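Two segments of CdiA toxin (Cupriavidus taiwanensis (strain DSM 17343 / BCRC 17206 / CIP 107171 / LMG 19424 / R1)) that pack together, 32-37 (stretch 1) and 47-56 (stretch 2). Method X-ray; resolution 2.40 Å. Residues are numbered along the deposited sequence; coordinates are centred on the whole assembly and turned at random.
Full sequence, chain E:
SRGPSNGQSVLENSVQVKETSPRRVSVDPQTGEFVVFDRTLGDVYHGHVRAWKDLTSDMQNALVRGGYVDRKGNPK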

# COMPACT_ATOMS: atom_id res chain seq x y z
N GLY E 32 -19.23 7.17 5.95
CA GLY E 32 -18.65 7.06 7.30
C GLY E 32 -17.44 6.14 7.47
O GLY E 32 -16.92 6.00 8.58
N GLU E 33 -16.98 5.52 6.38
CA GLU E 33 -15.84 4.60 6.42
C GLU E 33 -14.51 5.35 6.54
O GLU E 33 -14.40 6.50 6.11
N PHE E 34 -13.51 4.70 7.14
CA PHE E 34 -12.15 5.24 7.23
C PHE E 34 -11.30 4.67 6.10
O PHE E 34 -11.35 3.45 5.84
N VAL E 35 -10.54 5.54 5.43
CA VAL E 35 -9.81 5.20 4.18
C VAL E 35 -8.33 5.56 4.23
O VAL E 35 -7.97 6.70 4.56
N VAL E 36 -7.48 4.59 3.86
CA VAL E 36 -6.03 4.75 3.76
C VAL E 36 -5.63 4.80 2.28
O VAL E 36 -6.03 3.94 1.49
N PHE E 37 -4.83 5.82 1.94
CA PHE E 37 -4.37 6.06 0.57
C PHE E 37 -2.87 5.99 0.48
O PHE E 37 -2.18 6.55 1.32
N GLY E 47 -6.38 3.11 -2.77
CA GLY E 47 -6.88 3.13 -1.40
C GLY E 47 -7.66 1.92 -0.96
O GLY E 47 -8.15 1.12 -1.79
N HIS E 48 -7.78 1.78 0.36
CA HIS E 48 -8.54 0.69 0.96
C HIS E 48 -9.29 1.15 2.19
O HIS E 48 -8.89 2.13 2.83
N VAL E 49 -10.34 0.42 2.54
CA VAL E 49 -11.16 0.71 3.73
C VAL E 49 -10.56 0.06 4.98
O VAL E 49 -10.07 -1.07 4.94
N ARG E 50 -10.62 0.77 6.10
CA ARG E 50 -10.22 0.19 7.38
C ARG E 50 -11.24 0.44 8.50
O ARG E 50 -12.02 1.38 8.45
N ALA E 51 -11.22 -0.45 9.50
CA ALA E 51 -11.98 -0.28 10.74
C ALA E 51 -11.18 0.56 11.75
O ALA E 51 -9.96 0.39 11.87
N TRP E 52 -11.86 1.44 12.48
CA TRP E 52 -11.22 2.35 13.45
C TRP E 52 -10.04 1.74 14.25
O TRP E 52 -9.00 2.38 14.38
N LYS E 53 -10.22 0.54 14.79
CA LYS E 53 -9.19 -0.12 15.63
C LYS E 53 -7.94 -0.57 14.83
O LYS E 53 -6.87 -0.77 15.41
N ASP E 54 -8.11 -0.74 13.51
CA ASP E 54 -7.01 -1.07 12.59
C ASP E 54 -6.14 0.13 12.13
O ASP E 54 -5.13 -0.08 11.45
N LEU E 55 -6.52 1.36 12.50
CA LEU E 55 -5.68 2.53 12.23
C LEU E 55 -4.67 2.67 13.36
O LEU E 55 -4.95 2.26 14.48
N THR E 56 -3.52 3.27 13.07
CA THR E 56 -2.48 3.45 14.10
C THR E 56 -2.78 4.71 14.91
O THR E 56 -3.70 5.47 14.56

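The most distinctive feature of this contact is the way Val36 lies against two polar groups that are themselves joined: its CB sits over one face of the His48 ring, 3.4 Å from NE2, and its CG2 lies over one face of the Arg50 guanidinium, 3.7 Å from NE. Arg50 NE donates to His48 NE2 (3.1 Å), so these two nitrogens are paired while the groups present flat faces to the valine. His48 (chi1 p, 60°) brings its ring closer to stretch 1 than its CA-to-CB direction alone would suggest. Arg50, in m with an extended chain beyond, also donates from NH1 to Asp54 O (3.1 Å), linking its side chain to the backbone of the 3-10 segment that follows; NH2 is bonded elsewhere in the structure.

These side chains share a sheet face with Phe34, which has the largest area covered by the opposite stretch. In its m rotamer the ring reaches Trp52, with Phe34 CZ 3.5 Å from Trp52 CE3. The aromatic planes meet obliquely, at 53°, with centroids 5.3 Å apart. Trp52 (t) places CE3 over one face of the phenylalanine ring, while Leu55 CD1 approaches Phe34 CB at 4.1 Å.

On the other face the two stretches cover less of each other. Val35 and Val49, both t, occupy it as a non-hydrogen-bonded antiparallel pair, and Glu33 CB touches Val49 CG1 at 4.0 Å. Phe37 (m) lays its ring beside Gly47, CD1 to CA 4.0 Å; an ideal CB on Gly47 would come within 2.9 Å of Phe37 CD1, a clash.

The backbone fixes this register. Val36 N donates to His48 O and His48 N to Val36 O, each at 3.0 Å, and Arg50 N donates to Phe34 O at 2.8 Å. No side-chain hydrogen bond or salt bridge crosses between the stretches.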

# COMPACT_ATOMS: atom_id res chain seq x y z
CB GLU E 33 -15.85 3.71 5.16
CG GLU E 33 -15.48 4.44 3.87
CD GLU E 33 -16.14 3.88 2.61
OE1 GLU E 33 -16.88 2.87 2.69
OE2 GLU E 33 -15.92 4.47 1.52
CB PHE E 34 -11.50 4.90 8.58
CG PHE E 34 -12.30 5.40 9.76
CD1 PHE E 34 -12.37 6.76 10.04
CD2 PHE E 34 -12.98 4.50 10.58
CE1 PHE E 34 -13.11 7.22 11.12
CE2 PHE E 34 -13.72 4.95 11.67
CZ PHE E 34 -13.79 6.32 11.94
CB VAL E 35 -10.43 5.91 2.95
CG1 VAL E 35 -9.80 5.38 1.66
CG2 VAL E 35 -11.95 5.73 2.92
CB VAL E 36 -5.28 3.58 4.42
CG1 VAL E 36 -3.77 3.71 4.23
CG2 VAL E 36 -5.64 3.46 5.90
CB PHE E 37 -4.77 7.47 0.15
CG PHE E 37 -6.24 7.66 -0.01
CD1 PHE E 37 -6.91 7.13 -1.12
CD2 PHE E 37 -6.97 8.38 0.94
CE1 PHE E 37 -8.27 7.31 -1.28
CE2 PHE E 37 -8.34 8.56 0.77
CZ PHE E 37 -8.99 8.03 -0.34
CB HIS E 48 -7.64 -0.52 1.29
CG HIS E 48 -6.54 -0.21 2.26
ND1 HIS E 48 -5.27 0.16 1.86
CD2 HIS E 48 -6.51 -0.21 3.62
CE1 HIS E 48 -4.52 0.37 2.92
NE2 HIS E 48 -5.25 0.17 4.00
CB VAL E 49 -12.60 0.18 3.55
CG1 VAL E 49 -13.45 0.53 4.77
CG2 VAL E 49 -13.21 0.72 2.27
CB ARG E 50 -8.85 0.71 7.81
CG ARG E 50 -7.67 0.06 7.09
CD ARG E 50 -6.38 0.26 7.87
NE ARG E 50 -5.20 -0.04 7.05
CZ ARG E 50 -3.93 0.06 7.46
NH1 ARG E 50 -3.65 0.41 8.72
NH2 ARG E 50 -2.94 -0.23 6.62
CB ALA E 51 -12.31 -1.64 11.33
CB TRP E 52 -12.27 2.92 14.43
CG TRP E 52 -11.66 3.79 15.47
CD1 TRP E 52 -11.40 3.45 16.77
CD2 TRP E 52 -11.16 5.12 15.30
NE1 TRP E 52 -10.79 4.50 17.42
CE2 TRP E 52 -10.63 5.54 16.54
CE3 TRP E 52 -11.12 6.01 14.22
CZ2 TRP E 52 -10.07 6.81 16.73
CZ3 TRP E 52 -10.56 7.27 14.41
CH2 TRP E 52 -10.04 7.66 15.66
CB LYS E 53 -9.78 -1.31 16.41
CG LYS E 53 -10.00 -2.56 15.56
CD LYS E 53 -11.00 -3.54 16.15
CE LYS E 53 -11.43 -4.59 15.13
NZ LYS E 53 -10.30 -5.26 14.41
CB ASP E 54 -7.56 -1.83 11.36
CG ASP E 54 -8.20 -3.17 11.72
OD1 ASP E 54 -8.03 -3.62 12.87
OD2 ASP E 54 -8.86 -3.77 10.86
CB LEU E 55 -6.50 3.81 12.14
CG LEU E 55 -7.88 3.78 11.48
CD1 LEU E 55 -8.32 5.21 11.20
CD2 LEU E 55 -7.91 2.94 10.20
CB THR E 56 -1.03 3.55 13.53
OG1 THR E 56 -0.73 4.91 13.17
CG2 THR E 56 -0.81 2.63 12.33